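Local coordinates for protein - conserved hypothetical (Bacillus anthracis, PDB 4LES) that is of unknown function but folds around an antiparallel beta-sheet that begins with a bulged hairpin of two strands, at residues Y72-D77 with K88-R93. Numbering follows the deposited sequence.
Sequences YAVNKD and KRVVER. With PO4 (phosphate ion), chain E; EOH (ethanol), chain D.
An antiparallel beta hairpin with a G1 beta bulge pairs Tyr72-Asp77 with Lys88-Arg93, the two axes running at 155°. Tyr72 and Val90 form a hydrogen-bonded pair: Tyr72 N donates to Val90 O (2.8 Å), and Val90 N returns a bond to Tyr72 O. Ala73 and Arg89 form the next, non-hydrogen-bonded pair. Next, Lys88 O accepts from both Val74 N and Asn75 N at 2.9 Å, from the same face of its carbonyl plane. The bulge itself lies one step on, where Asn75, with phi and psi both near +50°, and Lys76 together face Val87. Asn75 ND2 lies 3.3 Å from Lys88 O, but at a poor angle for bonding.

On the Tyr72 and Val90 face, the two CB atoms pack 4.2 Å apart. Tyr72 CG sits anti to its carbonyl carbon (chi1 -58°), and the ring turns an edge to Val90 O. Tyr72 OH and Glu92 OE1, 3.8 Å apart, are bridged by a water. Arg89 sets out from the Ala73 face, but its chain leads away from strand 69-79; NH2 donates to O3 of a phosphate ion (3.1 Å), probably from the crystallisation liquor, while Arg89 NE and NH1 form salt bridges with Glu116 and Glu71.

Strand 69-79 is one of two edge strands of a four-stranded sheet within the chain; strand 83-96 lies between it and strand 110-121, where Val90 packs on Ile113.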
loop_
_atom_site.group_PDB
_atom_site.type_symbol
_atom_site.label_atom_id
_atom_site.label_comp_id
_atom_site.label_asym_id
_atom_site.label_seq_id
_atom_site.Cartn_x
_atom_site.Cartn_y
_atom_site.Cartn_z
ATOM N N TYR A 72 6.446 9.993 0.237
ATOM C CA TYR A 72 7.187 9.702 -1.008
ATOM C C TYR A 72 6.165 9.528 -2.152
ATOM O O TYR A 72 5.442 8.510 -2.213
ATOM C CB TYR A 72 8.003 8.442 -0.847
ATOM C CG TYR A 72 8.979 8.498 0.270
ATOM C CD1 TYR A 72 8.597 8.166 1.556
ATOM C CD2 TYR A 72 10.281 8.875 0.054
ATOM C CE1 TYR A 72 9.478 8.224 2.608
ATOM C CE2 TYR A 72 11.191 8.946 1.106
ATOM C CZ TYR A 72 10.779 8.626 2.382
ATOM O OH TYR A 72 11.670 8.682 3.449
ATOM N N ALA A 73 6.042 10.541 -2.996
ATOM C CA ALA A 73 5.101 10.508 -4.121
ATOM C C ALA A 73 5.594 9.563 -5.196
ATOM O O ALA A 73 6.777 9.504 -5.462
ATOM C CB ALA A 73 4.895 11.900 -4.711
ATOM N N VAL A 74 4.695 8.767 -5.756
ATOM C CA VAL A 74 5.057 7.857 -6.866
ATOM C C VAL A 74 4.196 8.328 -8.002
ATOM O O VAL A 74 4.711 8.749 -9.021
ATOM C CB VAL A 74 4.806 6.366 -6.544
ATOM C CG1 VAL A 74 5.086 5.473 -7.751
ATOM C CG2 VAL A 74 5.671 5.934 -5.384
ATOM N N ASN A 75 2.877 8.278 -7.832
ATOM C CA ASN A 75 1.956 8.761 -8.883
ATOM C C ASN A 75 2.223 8.202 -10.266
ATOM O O ASN A 75 2.271 8.941 -11.247
ATOM C CB ASN A 75 1.946 10.297 -8.897
ATOM C CG ASN A 75 1.429 10.873 -7.586
ATOM O OD1 ASN A 75 2.028 11.766 -6.994
ATOM N ND2 ASN A 75 0.343 10.306 -7.101
ATOM N N LYS A 76 2.370 6.878 -10.333
ATOM C CA LYS A 76 2.585 6.163 -11.589
ATOM C C LYS A 76 1.606 5.027 -11.763
ATOM O O LYS A 76 1.223 4.390 -10.784
ATOM C CB LYS A 76 3.999 5.591 -11.659
ATOM C CG LYS A 76 5.043 6.678 -11.612
ATOM C CD LYS A 76 6.461 6.196 -11.858
ATOM C CE LYS A 76 7.413 7.356 -11.550
ATOM N NZ LYS A 76 8.807 6.963 -11.849
ATOM N N ASP A 77 1.222 4.781 -13.011
ATOM C CA ASP A 77 0.288 3.731 -13.373
ATOM C C ASP A 77 1.111 2.641 -14.099
ATOM O O ASP A 77 1.970 2.945 -14.918
ATOM C CB ASP A 77 -0.826 4.350 -14.239
ATOM C CG ASP A 77 -2.023 3.429 -14.449
ATOM O OD1 ASP A 77 -1.980 2.249 -14.020
ATOM O OD2 ASP A 77 -3.017 3.911 -15.058
ATOM N N LYS A 88 0.140 5.528 -5.713
ATOM C CA LYS A 88 0.053 6.955 -5.490
ATOM C C LYS A 88 1.186 7.447 -4.659
ATOM O O LYS A 88 1.958 8.261 -5.088
ATOM C CB LYS A 88 -1.277 7.290 -4.855
ATOM C CG LYS A 88 -2.445 6.890 -5.731
ATOM C CD LYS A 88 -3.754 7.174 -5.013
ATOM C CE LYS A 88 -4.913 6.897 -5.938
ATOM N NZ LYS A 88 -6.235 7.075 -5.268
ATOM N N ARG A 89 1.316 6.937 -3.462
ATOM C CA ARG A 89 2.392 7.372 -2.631
ATOM C C ARG A 89 2.705 6.342 -1.598
ATOM O O ARG A 89 1.944 5.390 -1.396
ATOM C CB ARG A 89 2.042 8.687 -1.974
ATOM C CG ARG A 89 0.724 8.681 -1.253
ATOM C CD ARG A 89 0.428 10.055 -0.586
ATOM N NE ARG A 89 -0.699 9.811 0.297
ATOM C CZ ARG A 89 -1.051 10.522 1.370
ATOM N NH1 ARG A 89 -0.383 11.609 1.743
ATOM N NH2 ARG A 89 -2.107 10.118 2.074
ATOM N N VAL A 90 3.861 6.529 -0.970
ATOM C CA VAL A 90 4.301 5.685 0.122
ATOM C C VAL A 90 4.444 6.660 1.283
ATOM O O VAL A 90 5.022 7.729 1.107
ATOM C CB VAL A 90 5.641 5.010 -0.171
ATOM C CG1 VAL A 90 6.145 4.289 1.059
ATOM C CG2 VAL A 90 5.511 4.059 -1.357
ATOM N N VAL A 91 3.908 6.311 2.446
ATOM C CA VAL A 91 3.960 7.200 3.614
ATOM C C VAL A 91 4.548 6.504 4.831
ATOM O O VAL A 91 4.152 5.404 5.166
ATOM C CB VAL A 91 2.550 7.663 3.990
ATOM C CG1 VAL A 91 2.588 8.606 5.194
ATOM C CG2 VAL A 91 1.921 8.371 2.799
ATOM N N GLU A 92 5.493 7.168 5.478
ATOM C CA GLU A 92 6.138 6.676 6.681
ATOM C C GLU A 92 5.493 7.420 7.819
ATOM O O GLU A 92 5.546 8.660 7.861
ATOM C CB GLU A 92 7.644 6.987 6.622
ATOM C CG GLU A 92 8.423 6.616 7.865
ATOM C CD GLU A 92 9.899 6.983 7.767
ATOM O OE1 GLU A 92 10.292 7.744 6.858
ATOM O OE2 GLU A 92 10.670 6.507 8.622
ATOM N N ARG A 93 4.865 6.697 8.734
ATOM C CA ARG A 93 4.185 7.351 9.857
ATOM C C ARG A 93 4.212 6.620 11.183
ATOM O O ARG A 93 4.483 5.437 11.252
ATOM C CB ARG A 93 2.742 7.708 9.477
ATOM C CG ARG A 93 1.918 6.592 8.884
ATOM C CD ARG A 93 0.746 7.151 8.085
ATOM N NE ARG A 93 -0.356 7.562 8.929
ATOM C CZ ARG A 93 -1.292 8.448 8.601
ATOM N NH1 ARG A 93 -2.248 8.723 9.470
ATOM N NH2 ARG A 93 -1.275 9.086 7.443
HETATM P P PO4 E . -2.036 12.100 5.093
HETATM O O1 PO4 E . -1.475 10.701 4.952
HETATM O O2 PO4 E . -0.976 13.139 4.846
HETATM O O3 PO4 E . -3.119 12.263 4.075
HETATM O O4 PO4 E . -2.591 12.283 6.480
HETATM C C1 EOH D . -6.096 4.051 -16.921
HETATM C C2 EOH D . -7.028 3.349 -17.890
HETATM O O EOH D . -5.547 3.115 -15.984
HETATM O O HOH W 1 12.889 8.401 5.765
#